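Local coordinates for protein Ent-copalyl diphosphate synthase (Streptomyces platensis, PDB 5BP8) that belongs to the terpene cyclase enzymes, a mainly helical class whose members commonly pair two domains of the alpha/alpha-barrel kind, at residues V27-Y32 against A247-P252; P254-I259 against D499-V504; S270-A273 against R277-A280. One frame throughout, in Å; residues are numbered along the deposited sequence.

Contact 1: V27-Y32 against A247-P252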
loop_
_atom_site.group_PDB
_atom_site.type_symbol
_atom_site.label_atom_id
_atom_site.label_comp_id
_atom_site.label_asym_id
_atom_site.label_seq_id
_atom_site.Cartn_x
_atom_site.Cartn_y
_atom_site.Cartn_z
ATOM N N VAL A 27 4.235 8.126 3.135
ATOM C CA VAL A 27 4.312 7.146 2.052
ATOM C C VAL A 27 5.330 7.657 1.068
ATOM O O VAL A 27 5.198 8.802 0.592
ATOM C CB VAL A 27 2.944 6.895 1.349
ATOM C CG1 VAL A 27 3.129 5.900 0.187
ATOM C CG2 VAL A 27 1.913 6.334 2.324
ATOM N N ALA A 28 6.332 6.840 0.747
ATOM C CA ALA A 28 7.395 7.268 -0.180
ATOM C C ALA A 28 6.830 7.403 -1.586
ATOM O O ALA A 28 5.871 6.710 -1.940
ATOM C CB ALA A 28 8.534 6.264 -0.189
ATOM N N PRO A 29 7.425 8.282 -2.402
ATOM C CA PRO A 29 6.974 8.321 -3.796
ATOM C C PRO A 29 7.179 7.014 -4.512
ATOM O O PRO A 29 8.018 6.196 -4.118
ATOM C CB PRO A 29 7.853 9.413 -4.445
ATOM C CG PRO A 29 8.433 10.204 -3.309
ATOM C CD PRO A 29 8.374 9.356 -2.068
ATOM N N SER A 30 6.378 6.797 -5.543
ATOM C CA SER A 30 6.653 5.735 -6.477
ATOM C C SER A 30 6.393 6.198 -7.892
ATOM O O SER A 30 5.956 7.332 -8.142
ATOM C CB SER A 30 5.850 4.455 -6.157
ATOM O OG SER A 30 4.462 4.684 -6.287
ATOM N N VAL A 31 6.702 5.314 -8.831
ATOM C CA VAL A 31 6.639 5.668 -10.245
ATOM C C VAL A 31 5.211 5.926 -10.715
ATOM O O VAL A 31 4.965 6.874 -11.449
ATOM C CB VAL A 31 7.281 4.541 -11.079
ATOM C CG1 VAL A 31 6.987 4.701 -12.559
ATOM C CG2 VAL A 31 8.789 4.491 -10.811
ATOM N N TYR A 32 4.255 5.100 -10.303
ATOM C CA TYR A 32 2.916 5.181 -10.943
ATOM C C TYR A 32 2.298 6.587 -10.924
ATOM O O TYR A 32 1.977 7.139 -11.987
ATOM C CB TYR A 32 1.907 4.162 -10.350
ATOM C CG TYR A 32 0.555 4.348 -10.980
ATOM C CD1 TYR A 32 0.238 3.733 -12.184
ATOM C CD2 TYR A 32 -0.386 5.209 -10.431
ATOM C CE1 TYR A 32 -0.965 3.947 -12.802
ATOM C CE2 TYR A 32 -1.610 5.438 -11.059
ATOM C CZ TYR A 32 -1.894 4.799 -12.255
ATOM O OH TYR A 32 -3.110 4.986 -12.910
ATOM N N ALA A 247 5.568 18.984 -3.151
ATOM C CA ALA A 247 6.558 19.775 -2.432
ATOM C C ALA A 247 7.237 18.973 -1.349
ATOM O O ALA A 247 8.452 19.097 -1.124
ATOM C CB ALA A 247 5.912 21.024 -1.847
ATOM N N ARG A 248 6.475 18.086 -0.718
ATOM C CA ARG A 248 6.996 17.303 0.360
ATOM C C ARG A 248 8.191 16.471 -0.095
ATOM O O ARG A 248 9.137 16.276 0.667
ATOM C CB ARG A 248 5.905 16.392 0.927
ATOM C CG ARG A 248 6.363 15.601 2.129
ATOM C CD ARG A 248 5.208 14.892 2.794
ATOM N NE ARG A 248 5.634 14.260 4.039
ATOM C CZ ARG A 248 4.901 13.381 4.709
ATOM N NH1 ARG A 248 3.715 12.980 4.242
ATOM N NH2 ARG A 248 5.365 12.877 5.840
ATOM N N PHE A 249 8.168 16.013 -1.346
ATOM C CA PHE A 249 9.219 15.130 -1.860
ATOM C C PHE A 249 10.087 15.725 -2.940
ATOM O O PHE A 249 10.916 15.022 -3.524
ATOM C CB PHE A 249 8.576 13.837 -2.381
ATOM C CG PHE A 249 7.762 13.145 -1.336
ATOM C CD1 PHE A 249 8.397 12.471 -0.301
ATOM C CD2 PHE A 249 6.377 13.267 -1.321
ATOM C CE1 PHE A 249 7.664 11.841 0.692
ATOM C CE2 PHE A 249 5.633 12.641 -0.326
ATOM C CZ PHE A 249 6.292 11.934 0.685
ATOM N N GLY A 250 9.902 16.998 -3.219
ATOM C CA GLY A 250 10.628 17.677 -4.297
ATOM C C GLY A 250 10.233 17.270 -5.711
ATOM O O GLY A 250 11.080 17.293 -6.620
ATOM N N GLY A 251 8.956 16.930 -5.912
ATOM C CA GLY A 251 8.414 16.639 -7.256
ATOM C C GLY A 251 7.658 15.310 -7.350
ATOM O O GLY A 251 6.466 15.296 -7.668
ATOM N N PRO A 252 8.359 14.190 -7.123
ATOM C CA PRO A 252 7.704 12.876 -7.144
ATOM C C PRO A 252 6.657 12.731 -6.042
ATOM O O PRO A 252 6.704 13.468 -5.031
ATOM C CB PRO A 252 8.865 11.893 -6.948
ATOM C CG PRO A 252 10.108 12.658 -7.258
ATOM C CD PRO A 252 9.814 14.082 -6.917
#
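Pro29 and Pro252 bring the two backbones nearest, with CA atoms 5.7 Å apart, where the extended lead-in to helix 31-40 passes the loop that leaves helix 237-249. The ring of Pro29 is wedged between Phe249 and Pro252. Its CD lies over one face of the Phe249 ring, 3.9 Å from the centroid and 24° off the ring normal, a CH-pi contact displaced toward the CD1 rim. CG of Pro29 joins in, 3.6 Å from Phe249 CG, while CB turns the other way and meets Pro252 CB at 3.7 Å. Phe249 gets its ring there by setting CG opposite its own carbonyl carbon (chi1 -57°). The second face of that ring is backed by CG of Arg248, 3.9 Å above the plane, so an aliphatic group lies against each face, both displaced toward the rim. Val27 adds its carbonyl: O comes within 3.3 Å of Phe249 CZ, tilted from the ring plane, with no hydrogen bond across the contact.

Arg248 runs on almost fully extended past the ring to a salt bridge with Asp22 and a hydrogen bond to the carbonyl of Gly25, tying the helix end to the loop just ahead of Val27. Pro252 is covered further by Tyr53 of helix 47-57, and Ser30 is joined to Val253 by backbone hydrogen bonding. Behind Phe249 the helix stops in a Schellman motif, Gly250 taking the positive phi, and the chain turns through Gly251 to Pro252. This is a C-terminal helix stop with a proline laid on its last aromatic residue, joining two interhelical loops in this mainly helical cyclase.

Contact 2: P254-I259 against D499-V504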
loop_
_atom_site.group_PDB
_atom_site.type_symbol
_atom_site.label_atom_id
_atom_site.label_comp_id
_atom_site.label_asym_id
_atom_site.label_seq_id
_atom_site.Cartn_x
_atom_site.Cartn_y
_atom_site.Cartn_z
ATOM N N PRO A 254 3.693 9.899 -3.906
ATOM C CA PRO A 254 3.159 8.576 -3.616
ATOM C C PRO A 254 1.801 8.385 -4.316
ATOM O O PRO A 254 1.196 9.355 -4.784
ATOM C CB PRO A 254 2.948 8.628 -2.121
ATOM C CG PRO A 254 2.547 10.052 -1.874
ATOM C CD PRO A 254 3.473 10.821 -2.773
ATOM N N SER A 255 1.303 7.159 -4.335
ATOM C CA SER A 255 0.007 6.850 -4.959
ATOM C C SER A 255 -1.182 6.976 -3.989
ATOM O O SER A 255 -2.345 6.965 -4.404
ATOM C CB SER A 255 0.044 5.446 -5.568
ATOM O OG SER A 255 0.071 4.431 -4.562
ATOM N N ILE A 256 -0.871 7.062 -2.696
ATOM C CA ILE A 256 -1.872 7.192 -1.653
ATOM C C ILE A 256 -1.333 8.117 -0.579
ATOM O O ILE A 256 -0.213 7.913 -0.078
ATOM C CB ILE A 256 -2.310 5.809 -1.087
ATOM C CG1 ILE A 256 -3.411 5.981 -0.040
ATOM C CG2 ILE A 256 -1.136 5.022 -0.557
ATOM C CD1 ILE A 256 -4.064 4.670 0.369
ATOM N N THR A 257 -2.076 9.196 -0.327
ATOM C CA THR A 257 -1.742 10.153 0.731
ATOM C C THR A 257 -2.947 11.047 0.964
ATOM O O THR A 257 -3.590 11.466 0.015
ATOM C CB THR A 257 -0.482 10.973 0.418
ATOM O OG1 THR A 257 -0.120 11.769 1.561
ATOM C CG2 THR A 257 -0.671 11.853 -0.828
ATOM N N PRO A 258 -3.309 11.289 2.237
ATOM C CA PRO A 258 -2.756 10.764 3.472
ATOM C C PRO A 258 -3.117 9.302 3.717
ATOM O O PRO A 258 -4.004 8.736 3.040
ATOM C CB PRO A 258 -3.431 11.620 4.582
ATOM C CG PRO A 258 -4.424 12.475 3.916
ATOM C CD PRO A 258 -4.471 12.182 2.450
ATOM N N ILE A 259 -2.439 8.730 4.698
ATOM C CA ILE A 259 -2.736 7.405 5.248
ATOM C C ILE A 259 -2.850 7.468 6.790
ATOM O O ILE A 259 -2.578 6.500 7.497
ATOM C CB ILE A 259 -1.663 6.372 4.865
ATOM C CG1 ILE A 259 -0.258 6.786 5.333
ATOM C CG2 ILE A 259 -1.694 6.092 3.377
ATOM C CD1 ILE A 259 0.674 5.607 5.427
ATOM N N ASP A 499 0.771 0.754 -7.958
ATOM C CA ASP A 499 1.942 -0.122 -8.027
ATOM C C ASP A 499 2.074 -0.669 -6.600
ATOM O O ASP A 499 1.080 -1.196 -6.071
ATOM C CB ASP A 499 3.238 0.466 -8.686
ATOM C CG ASP A 499 3.679 1.898 -8.201
ATOM O OD1 ASP A 499 3.263 2.390 -7.128
ATOM O OD2 ASP A 499 4.519 2.533 -8.948
ATOM N N ILE A 500 3.248 -0.600 -5.999
ATOM C CA ILE A 500 3.449 -1.020 -4.596
ATOM C C ILE A 500 4.161 0.118 -3.856
ATOM O O ILE A 500 5.059 0.780 -4.412
ATOM C CB ILE A 500 4.206 -2.353 -4.432
ATOM C CG1 ILE A 500 5.434 -2.487 -5.358
ATOM C CG2 ILE A 500 3.252 -3.506 -4.699
ATOM C CD1 ILE A 500 6.106 -3.854 -5.305
ATOM N N TYR A 501 3.697 0.401 -2.639
ATOM C CA TYR A 501 4.124 1.548 -1.873
ATOM C C TYR A 501 4.721 1.199 -0.539
ATOM O O TYR A 501 4.472 0.106 -0.004
ATOM C CB TYR A 501 2.952 2.521 -1.671
ATOM C CG TYR A 501 1.860 2.091 -0.715
ATOM C CD1 TYR A 501 0.729 1.388 -1.166
ATOM C CD2 TYR A 501 1.918 2.436 0.638
ATOM C CE1 TYR A 501 -0.256 1.000 -0.290
ATOM C CE2 TYR A 501 0.917 2.065 1.512
ATOM C CZ TYR A 501 -0.177 1.373 1.044
ATOM O OH TYR A 501 -1.175 1.005 1.940
ATOM N N ALA A 502 5.525 2.129 -0.032
ATOM C CA ALA A 502 6.222 1.986 1.248
ATOM C C ALA A 502 5.699 2.980 2.279
ATOM O O ALA A 502 5.966 4.209 2.183
ATOM C CB ALA A 502 7.729 2.182 1.084
ATOM N N PRO A 503 4.968 2.467 3.270
ATOM C CA PRO A 503 4.579 3.307 4.412
ATOM C C PRO A 503 5.739 3.334 5.414
ATOM O O PRO A 503 5.886 2.437 6.289
ATOM C CB PRO A 503 3.355 2.614 4.932
ATOM C CG PRO A 503 3.653 1.143 4.718
ATOM C CD PRO A 503 4.489 1.089 3.438
ATOM N N VAL A 504 6.576 4.350 5.261
ATOM C CA VAL A 504 7.906 4.360 5.861
ATOM C C VAL A 504 7.840 4.363 7.403
ATOM O O VAL A 504 8.602 3.679 8.060
ATOM C CB VAL A 504 8.728 5.570 5.339
ATOM C CG1 VAL A 504 10.026 5.745 6.121
ATOM C CG2 VAL A 504 8.988 5.437 3.830
HETATM O O HOH W 1 1.259 2.231 -5.389
#
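Ser255 reaches Asp499 through a single water rather than directly. The water donates to Ser255 OG at 2.6 Å and to Asp499 OD1 at 2.7 Å, and it accepts a weak bond from Asp499 N at 3.0 Å, so it makes three bonds, two of them to the same aspartate, and bridges the segments. Asp497, in the turn of the same hairpin, is hydrogen-bonded to the serine hydroxyl through OD2, and the carboxylate of Asp499 is also bound by Ser30 OG and by the backbone N of Tyr32.

Next comes Ile256, whose methyl CG2 sits almost exactly above the middle of the Tyr501 ring: 3.9 Å from the centroid and only 2° off the normal. All six ring carbons are therefore nearly equidistant from this methyl, a centred CH-pi contact. The branch that continues the chain, CG1, stands opposite the backbone N (chi1 -177°), which points CG2 at the tyrosine. Tyr501 belongs to a small antiparallel hairpin, strands 495-496 and 500-501, where its ring also meets that of Trp495 with the planes inclined by about 35°. Phe262 of helix 260-274 packs on Tyr501 as well. The hairpin leads through Ala502 and Pro503 into helix 504-518; the contact itself lies about 5 Å, centre to centre, from the middle of the chain.

After a cis peptide before Pro258 the chain arrives at Ile259, the N-cap residue of helix 260-274. Its terminal methyl CD1 touches CB of Pro503 at 4.0 Å, the two side chains crossing at about a right angle, and Pro503 is itself the N-cap residue of helix 504-518.

Contact 3: S270-A273 against R277-A280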
loop_
_atom_site.group_PDB
_atom_site.type_symbol
_atom_site.label_atom_id
_atom_site.label_comp_id
_atom_site.label_asym_id
_atom_site.label_seq_id
_atom_site.Cartn_x
_atom_site.Cartn_y
_atom_site.Cartn_z
ATOM N N SER A 270 2.214 -1.762 16.763
ATOM C CA SER A 270 3.596 -2.211 16.801
ATOM C C SER A 270 4.237 -1.889 18.151
ATOM O O SER A 270 4.890 -2.751 18.747
ATOM C CB SER A 270 4.393 -1.563 15.667
ATOM O OG SER A 270 4.007 -2.137 14.429
ATOM N N LEU A 271 4.046 -0.671 18.634
ATOM C CA LEU A 271 4.613 -0.260 19.931
ATOM C C LEU A 271 4.027 -1.035 21.100
ATOM O O LEU A 271 4.756 -1.351 22.049
ATOM C CB LEU A 271 4.443 1.233 20.157
ATOM C CG LEU A 271 5.638 2.075 19.705
ATOM C CD1 LEU A 271 6.335 1.518 18.472
ATOM C CD2 LEU A 271 5.163 3.488 19.436
ATOM N N ALA A 272 2.741 -1.366 21.024
ATOM C CA ALA A 272 2.109 -2.209 22.066
ATOM C C ALA A 272 2.700 -3.593 22.101
ATOM O O ALA A 272 2.840 -4.192 23.164
ATOM C CB ALA A 272 0.611 -2.292 21.850
ATOM N N ALA A 273 3.043 -4.111 20.927
ATOM C CA ALA A 273 3.636 -5.429 20.787
ATOM C C ALA A 273 5.093 -5.458 21.220
ATOM O O ALA A 273 5.618 -6.524 21.563
ATOM C CB ALA A 273 3.529 -5.909 19.346
ATOM N N ARG A 277 8.059 0.639 27.303
ATOM C CA ARG A 277 7.279 1.570 28.102
ATOM C C ARG A 277 7.248 2.917 27.403
ATOM O O ARG A 277 8.269 3.417 26.956
ATOM C CB ARG A 277 7.859 1.743 29.519
ATOM C CG ARG A 277 7.656 0.542 30.439
ATOM C CD ARG A 277 8.098 0.828 31.880
ATOM N NE ARG A 277 9.494 0.440 32.103
ATOM C CZ ARG A 277 10.544 1.265 32.203
ATOM N NH1 ARG A 277 11.753 0.752 32.402
ATOM N NH2 ARG A 277 10.410 2.591 32.115
ATOM N N TYR A 278 6.055 3.466 27.273
ATOM C CA TYR A 278 5.853 4.779 26.696
ATOM C C TYR A 278 4.468 5.200 27.082
ATOM O O TYR A 278 3.657 4.376 27.536
ATOM C CB TYR A 278 5.937 4.736 25.161
ATOM C CG TYR A 278 4.939 3.790 24.574
ATOM C CD1 TYR A 278 3.654 4.218 24.223
ATOM C CD2 TYR A 278 5.262 2.458 24.392
ATOM C CE1 TYR A 278 2.730 3.337 23.694
ATOM C CE2 TYR A 278 4.351 1.572 23.863
ATOM C CZ TYR A 278 3.087 2.011 23.528
ATOM O OH TYR A 278 2.205 1.101 23.012
ATOM N N GLU A 279 4.206 6.484 26.895
ATOM C CA GLU A 279 2.873 7.032 26.992
ATOM C C GLU A 279 2.415 7.422 25.574
ATOM O O GLU A 279 3.045 8.269 24.914
ATOM C CB GLU A 279 2.908 8.234 27.932
ATOM C CG GLU A 279 1.586 8.953 28.110
ATOM C CD GLU A 279 0.548 8.135 28.853
ATOM O OE1 GLU A 279 0.906 7.122 29.499
ATOM O OE2 GLU A 279 -0.637 8.527 28.806
ATOM N N ALA A 280 1.333 6.809 25.097
ATOM C CA ALA A 280 0.737 7.211 23.817
ATOM C C ALA A 280 0.273 8.650 23.933
ATOM O O ALA A 280 -0.461 8.995 24.881
ATOM C CB ALA A 280 -0.436 6.325 23.440
#
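Tyr278 lays the phenol end of its side chain against one turn of helix 260-274, at Leu271 and Ala272. The fit here is close. CB of Leu271 lies 3.7 Å from Tyr278 CZ, and the hydroxyl oxygen OH comes within 3.4 Å of the Leu271 carbonyl carbon. Leu271 O meets the ring at its edge, near the plane, 3.5 Å from CE2. Ala272 adds its methyl, CB being 3.9 Å from Tyr278 OH. The amide N of Ala272 is also near that oxygen, at 3.2 Å, but the angle is too poor for a hydrogen bond; the hydroxyl is bonded instead to NE2 of His320, which anchors the far end of the ring. A chi1 of 58° puts Tyr278 CG between its own N and carbonyl carbon and swings the ring back onto the helix that the chain has just left.

Leu271 is buried, its side chain packed on Leu15 and Leu16 of helix 7-20 and on Leu512 of helix 504-518. The neighbours of Tyr278 in the loop, Arg277 and Glu279, make no contact with 270-273 and are exposed. Arg277 leaves the backbone away from the helix, and its guanidinium forms a salt bridge with Glu9. With Leu271 buried beneath it, a tyrosine from the connection between helices 260-274 and 282-291 folds back on the first of them, consistent with the helix-to-helix connections of an alpha/alpha-barrel.

From the N terminus, helix 7-20 comes first; contact 1 then closes a long loop from residues 27-32 to 247-252. Almost at once contact 2 opens at 254-259 and closes at 499-504, so these two stand in series, while contact 3 is a short local closure within the second loop. Contacts 1 and 2, their centres about 9 Å apart, touch through Asp499 and through Val27 packed on Ile259. Contact 3 lies apart, its centre about 24 Å from that of contact 2. Helices 260-274 and 504-518 both start at contact 2 and still touch near contact 3, where Leu271 meets side chains of both the first helix, 7-20, and the last.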